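Local coordinates for protein CRISPR-associated endonuclease C2c1 (Alicyclobacillus acidoterrestris, PDB 5U31) that cuts DNA that matches its bound guide RNA, as a metal-dependent RuvC endonuclease of bacterial CRISPR defence against mobile genetic elements, at residues 898-903 with 979-984. The protein carries 3 engineered substitutions. Residues are numbered along the deposited sequence; the frame is centred on the assembly and turned at random.
Sequences FSSRFD and LNAAQN. With nucleotides of chain E.
Asn980 of helix 977-990 has its CG anti to the backbone N (chi1 171°), carried toward the carbonyl of Phe902, and chi2 near 74° turns the amide so that ND2 faces that oxygen; Asn984, one turn on, brings its ND2 to the same loop. Asn980 ND2 donates to Phe902 O at 3.2 Å, nearly straight (167° at the hydrogen), with the acceptor close to the Asn980 amide plane. Asn984 ND2 donates to Ser899 O at 2.9 Å, approaching from above that carbonyl's plane; it also lies close to Phe902 O, in a weak and doubtful bond, so the firm bond to that oxygen is Asn980's. Asn980 OD1 accepts from the backbone N of Ala904. Ala981, next along the helix, brings its CA to 3.4 Å from Ser899 O in a CH···O contact, and its CB touches Ser900 OG at 3.5 Å. The other side of the loop holds single-stranded DNA. Phe898 N donates to O3' of DT3 of chain E, and the Phe898 ring lays one face against C5' of DT3. Ser900 N donates to OP1 of DG4 of chain E at 3.1 Å. Arg901 NE adds a weak bond to OP2 of DG4, its guanidinium face over O4' of DG2 of chain E. Side-chain amides of the RuvC-III helix therefore satisfy buried loop carbonyls, and the N-H groups of Phe898 and Ser900 grip the DNA backbone, which ties the strand-binding turn to the helix beside Ala571, an engineered residue at an inferred RuvC active-site position.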
ATOM      1  N   PHE A 898      21.001  -2.950  -4.886  1.00 36.97           N
ATOM      2  CA  PHE A 898      21.821  -3.561  -5.924  1.00 37.58           C
ATOM      3  C   PHE A 898      21.564  -5.052  -6.097  1.00 37.46           C
ATOM      4  O   PHE A 898      22.428  -5.764  -6.608  1.00 38.02           O
ATOM      5  CB  PHE A 898      23.311  -3.318  -5.668  1.00 41.95           C
ATOM      6  CG  PHE A 898      23.673  -1.869  -5.602  1.00 40.75           C
ATOM      7  CD1 PHE A 898      23.855  -1.139  -6.764  1.00 39.06           C
ATOM      8  CD2 PHE A 898      23.828  -1.237  -4.385  1.00 38.56           C
ATOM      9  CE1 PHE A 898      24.184   0.186  -6.711  1.00 39.41           C
ATOM     10  CE2 PHE A 898      24.154   0.093  -4.325  1.00 38.90           C
ATOM     11  CZ  PHE A 898      24.333   0.807  -5.489  1.00 39.34           C
ATOM     12  N   SER A 899      20.387  -5.547  -5.705  1.00 36.78           N
ATOM     13  CA  SER A 899      20.065  -6.958  -5.908  1.00 36.73           C
ATOM     14  C   SER A 899      19.912  -7.303  -7.378  1.00 37.01           C
ATOM     15  O   SER A 899      20.114  -8.459  -7.762  1.00 47.21           O
ATOM     16  CB  SER A 899      18.768  -7.321  -5.182  1.00 35.99           C
ATOM     17  OG  SER A 899      18.957  -7.314  -3.785  1.00 61.23           O
ATOM     18  N   SER A 900      19.533  -6.332  -8.203  1.00 38.84           N
ATOM     19  CA  SER A 900      19.329  -6.549  -9.625  1.00 38.08           C
ATOM     20  C   SER A 900      20.497  -6.065 -10.470  1.00 44.89           C
ATOM     21  O   SER A 900      20.448  -6.197 -11.698  1.00 42.46           O
ATOM     22  CB  SER A 900      18.042  -5.855 -10.083  1.00 44.95           C
ATOM     23  OG  SER A 900      16.906  -6.381  -9.417  1.00 45.46           O
ATOM     24  N   ARG A 901      21.543  -5.512  -9.853  1.00 39.42           N
ATOM     25  CA  ARG A 901      22.656  -4.924 -10.588  1.00 39.16           C
ATOM     26  C   ARG A 901      23.969  -5.676 -10.410  1.00 40.01           C
ATOM     27  O   ARG A 901      24.967  -5.302 -11.034  1.00 40.51           O
ATOM     28  CB  ARG A 901      22.842  -3.455 -10.186  1.00 39.19           C
ATOM     29  CG  ARG A 901      21.666  -2.568 -10.567  1.00 50.81           C
ATOM     30  CD  ARG A 901      22.022  -1.088 -10.494  1.00 68.24           C
ATOM     31  NE  ARG A 901      20.911  -0.242 -10.921  1.00 73.71           N
ATOM     32  CZ  ARG A 901      20.698   0.132 -12.179  1.00 79.53           C
ATOM     33  NH1 ARG A 901      21.525  -0.268 -13.138  1.00 94.13           N
ATOM     34  NH2 ARG A 901      19.660   0.901 -12.481  1.00 67.66           N
ATOM     35  N   PHE A 902      23.998  -6.718  -9.584  1.00 39.60           N
ATOM     36  CA  PHE A 902      25.178  -7.549  -9.401  1.00 40.23           C
ATOM     37  C   PHE A 902      24.829  -9.008  -9.666  1.00 40.22           C
ATOM     38  O   PHE A 902      23.699  -9.447  -9.429  1.00 40.79           O
ATOM     39  CB  PHE A 902      25.752  -7.407  -7.989  1.00 40.22           C
ATOM     40  CG  PHE A 902      26.559  -6.161  -7.783  1.00 40.61           C
ATOM     41  CD1 PHE A 902      27.942  -6.211  -7.797  1.00 41.46           C
ATOM     42  CD2 PHE A 902      25.940  -4.940  -7.570  1.00 40.20           C
ATOM     43  CE1 PHE A 902      28.695  -5.070  -7.606  1.00 41.91           C
ATOM     44  CE2 PHE A 902      26.689  -3.792  -7.381  1.00 40.64           C
ATOM     45  CZ  PHE A 902      28.070  -3.859  -7.399  1.00 41.51           C
ATOM     46  N   ASP A 903      25.814  -9.756 -10.152  1.00 40.96           N
ATOM     47  CA  ASP A 903      25.604 -11.157 -10.491  1.00 41.12           C
ATOM     48  C   ASP A 903      25.468 -12.000  -9.229  1.00 41.90           C
ATOM     49  O   ASP A 903      26.270 -11.882  -8.300  1.00 50.49           O
ATOM     50  CB  ASP A 903      26.766 -11.662 -11.335  1.00 42.07           C
ATOM     51  CG  ASP A 903      26.363 -12.778 -12.264  1.00 42.29           C
ATOM     52  OD1 ASP A 903      25.763 -12.479 -13.316  1.00 45.88           O
ATOM     53  OD2 ASP A 903      26.643 -13.952 -11.942  1.00 45.45           O
ATOM     54  N   LEU A 979      15.054 -13.556 -11.791  1.00 37.32           N
ATOM     55  CA  LEU A 979      15.612 -14.712 -11.102  1.00 37.58           C
ATOM     56  C   LEU A 979      16.988 -14.412 -10.531  1.00 38.67           C
ATOM     57  O   LEU A 979      17.346 -14.933  -9.469  1.00 37.79           O
ATOM     58  CB  LEU A 979      15.682 -15.904 -12.051  1.00 39.89           C
ATOM     59  CG  LEU A 979      14.329 -16.441 -12.508  1.00 48.54           C
ATOM     60  CD1 LEU A 979      14.535 -17.559 -13.500  1.00 38.95           C
ATOM     61  CD2 LEU A 979      13.503 -16.913 -11.315  1.00 48.27           C
ATOM     62  N   ASN A 980      17.774 -13.581 -11.218  1.00 55.81           N
ATOM     63  CA  ASN A 980      19.083 -13.218 -10.691  1.00 38.40           C
ATOM     64  C   ASN A 980      18.953 -12.370  -9.437  1.00 37.81           C
ATOM     65  O   ASN A 980      19.769 -12.484  -8.515  1.00 37.94           O
ATOM     66  CB  ASN A 980      19.892 -12.476 -11.745  1.00 38.90           C
ATOM     67  CG  ASN A 980      21.161 -11.883 -11.179  1.00 45.06           C
ATOM     68  OD1 ASN A 980      22.125 -12.600 -10.899  1.00 39.69           O
ATOM     69  ND2 ASN A 980      21.169 -10.566 -11.000  1.00 38.92           N
ATOM     70  N   ALA A 981      17.940 -11.504  -9.389  1.00 40.27           N
ATOM     71  CA  ALA A 981      17.673 -10.758  -8.167  1.00 36.63           C
ATOM     72  C   ALA A 981      17.218 -11.690  -7.057  1.00 36.33           C
ATOM     73  O   ALA A 981      17.634 -11.542  -5.903  1.00 42.61           O
ATOM     74  CB  ALA A 981      16.625  -9.680  -8.427  1.00 36.12           C
ATOM     75  N   ALA A 982      16.369 -12.663  -7.396  1.00 36.68           N
ATOM     76  CA  ALA A 982      15.893 -13.615  -6.401  1.00 36.09           C
ATOM     77  C   ALA A 982      17.044 -14.415  -5.817  1.00 36.63           C
ATOM     78  O   ALA A 982      17.111 -14.628  -4.602  1.00 39.97           O
ATOM     79  CB  ALA A 982      14.856 -14.544  -7.026  1.00 36.11           C
ATOM     80  N   GLN A 983      17.966 -14.863  -6.669  1.00 37.32           N
ATOM     81  CA  GLN A 983      19.106 -15.623  -6.178  1.00 37.92           C
ATOM     82  C   GLN A 983      20.078 -14.738  -5.411  1.00 41.03           C
ATOM     83  O   GLN A 983      20.818 -15.229  -4.551  1.00 38.30           O
ATOM     84  CB  GLN A 983      19.807 -16.320  -7.340  1.00 38.70           C
ATOM     85  CG  GLN A 983      18.934 -17.336  -8.059  1.00 38.82           C
ATOM     86  CD  GLN A 983      19.691 -18.094  -9.123  1.00 39.67           C
ATOM     87  OE1 GLN A 983      20.855 -17.803  -9.395  1.00 45.30           O
ATOM     88  NE2 GLN A 983      19.038 -19.077  -9.730  1.00 39.93           N
ATOM     89  N   ASN A 984      20.090 -13.436  -5.703  1.00 37.68           N
ATOM     90  CA  ASN A 984      20.922 -12.526  -4.927  1.00 37.72           C
ATOM     91  C   ASN A 984      20.421 -12.420  -3.495  1.00 37.22           C
ATOM     92  O   ASN A 984      21.216 -12.449  -2.550  1.00 37.49           O
ATOM     93  CB  ASN A 984      20.965 -11.152  -5.592  1.00 37.60           C
ATOM     94  CG  ASN A 984      22.354 -10.783  -6.063  1.00 40.58           C
ATOM     95  OD1 ASN A 984      23.347 -11.048  -5.379  1.00 43.49           O
ATOM     96  ND2 ASN A 984      22.437 -10.176  -7.241  1.00 42.71           N
TER
ATOM     97  P    DG E   4      18.648  -2.013  -7.775  1.00 37.49           P
ATOM     98  OP1  DG E   4      19.364  -3.299  -7.868  1.00 37.93           O
ATOM     99  OP2  DG E   4      18.710  -1.055  -8.899  1.00 48.25           O
ATOM    100  O5'  DG E   4      17.119  -2.351  -7.503  1.00 44.18           O
ATOM    101  C5'  DG E   4      16.775  -3.268  -6.484  1.00 35.33           C
ATOM    102  C4'  DG E   4      15.314  -3.123  -6.133  1.00 34.65           C
ATOM    103  O4'  DG E   4      15.140  -1.950  -5.315  1.00 42.55           O
ATOM    104  C3'  DG E   4      14.410  -2.910  -7.328  1.00 34.64           C
ATOM    105  O3'  DG E   4      13.994  -4.167  -7.834  1.00 34.60           O
ATOM    106  C2'  DG E   4      13.242  -2.137  -6.730  1.00 37.54           C
ATOM    107  C1'  DG E   4      13.905  -1.335  -5.609  1.00 36.60           C
ATOM    108  N9   DG E   4      14.145   0.065  -5.944  1.00 44.38           N
ATOM    109  C8   DG E   4      14.382   0.599  -7.190  1.00 43.38           C
ATOM    110  N7   DG E   4      14.558   1.894  -7.174  1.00 48.64           N
ATOM    111  C5   DG E   4      14.431   2.238  -5.833  1.00 46.84           C
ATOM    112  C6   DG E   4      14.523   3.502  -5.201  1.00 46.64           C
ATOM    113  O6   DG E   4      14.742   4.603  -5.717  1.00 62.14           O
ATOM    114  N1   DG E   4      14.330   3.404  -3.824  1.00 60.90           N
ATOM    115  C2   DG E   4      14.078   2.230  -3.145  1.00 59.51           C
ATOM    116  N2   DG E   4      13.917   2.329  -1.816  1.00 51.60           N
ATOM    117  N3   DG E   4      13.992   1.042  -3.726  1.00 45.19           N
ATOM    118  C4   DG E   4      14.176   1.122  -5.066  1.00 45.67           C
ATOM    119  P    DT E   3      20.419   4.169  -6.966  1.00 82.61           P
ATOM    120  OP1  DT E   3      19.059   4.343  -7.528  1.00 84.44           O
ATOM    121  OP2  DT E   3      21.124   5.301  -6.319  1.00 85.20           O
ATOM    122  O5'  DT E   3      20.389   2.973  -5.919  1.00 74.57           O
ATOM    123  C5'  DT E   3      21.103   1.797  -6.192  1.00 57.34           C
ATOM    124  C4'  DT E   3      20.386   0.607  -5.604  1.00 51.28           C
ATOM    125  O4'  DT E   3      19.926   0.942  -4.266  1.00 46.31           O
ATOM    126  C3'  DT E   3      19.155   0.162  -6.383  1.00 36.68           C
ATOM    127  O3'  DT E   3      19.106  -1.262  -6.431  1.00 36.50           O
ATOM    128  C2'  DT E   3      17.996   0.758  -5.577  1.00 39.99           C
ATOM    129  C1'  DT E   3      18.541   0.705  -4.154  1.00 46.13           C
ATOM    130  N1   DT E   3      17.960   1.745  -3.226  1.00 35.64           N
ATOM    131  C2   DT E   3      17.520   1.372  -1.968  1.00 53.15           C
ATOM    132  O2   DT E   3      17.558   0.225  -1.556  1.00 64.68           O
ATOM    133  N3   DT E   3      17.026   2.397  -1.205  1.00 62.10           N
ATOM    134  C4   DT E   3      16.931   3.731  -1.557  1.00 73.58           C
ATOM    135  O4   DT E   3      16.470   4.580  -0.797  1.00 73.18           O
ATOM    136  C5   DT E   3      17.414   4.052  -2.886  1.00 69.16           C
ATOM    137  C7   DT E   3      17.365   5.467  -3.387  1.00 80.35           C
ATOM    138  C6   DT E   3      17.899   3.055  -3.641  1.00 36.37           C
ATOM    139  P    DG E   2      20.931   6.980 -12.101  1.00117.44           P
ATOM    140  OP1  DG E   2      19.998   8.103 -11.863  1.00112.92           O
ATOM    141  OP2  DG E   2      22.335   7.103 -11.651  1.00105.05           O
ATOM    142  O5'  DG E   2      20.276   5.662 -11.447  1.00109.17           O
ATOM    143  C5'  DG E   2      20.784   4.354 -11.763  1.00103.15           C
ATOM    144  C4'  DG E   2      21.074   3.546 -10.510  1.00 84.42           C
ATOM    145  O4'  DG E   2      22.198   2.677 -10.751  1.00 71.40           O
ATOM    146  C3'  DG E   2      21.509   4.364  -9.320  1.00 80.46           C
ATOM    147  O3'  DG E   2      21.346   3.609  -8.146  1.00 71.43           O
ATOM    148  C2'  DG E   2      22.987   4.612  -9.619  1.00 78.90           C
ATOM    149  C1'  DG E   2      23.394   3.368 -10.426  1.00 69.39           C
ATOM    150  N9   DG E   2      24.097   3.662 -11.682  1.00 65.72           N
ATOM    151  C8   DG E   2      23.984   2.958 -12.858  1.00 66.46           C
ATOM    152  N7   DG E   2      24.718   3.430 -13.824  1.00 69.49           N
ATOM    153  C5   DG E   2      25.366   4.525 -13.263  1.00 77.81           C
ATOM    154  C6   DG E   2      26.294   5.431 -13.841  1.00 93.92           C
ATOM    155  O6   DG E   2      26.739   5.443 -15.002  1.00109.46           O
ATOM    156  N1   DG E   2      26.713   6.395 -12.927  1.00 75.93           N
ATOM    157  C2   DG E   2      26.290   6.476 -11.622  1.00 74.58           C
ATOM    158  N2   DG E   2      26.806   7.476 -10.892  1.00 83.23           N
ATOM    159  N3   DG E   2      25.425   5.635 -11.066  1.00 61.75           N
ATOM    160  C4   DG E   2      25.002   4.685 -11.942  1.00 67.62           C
TER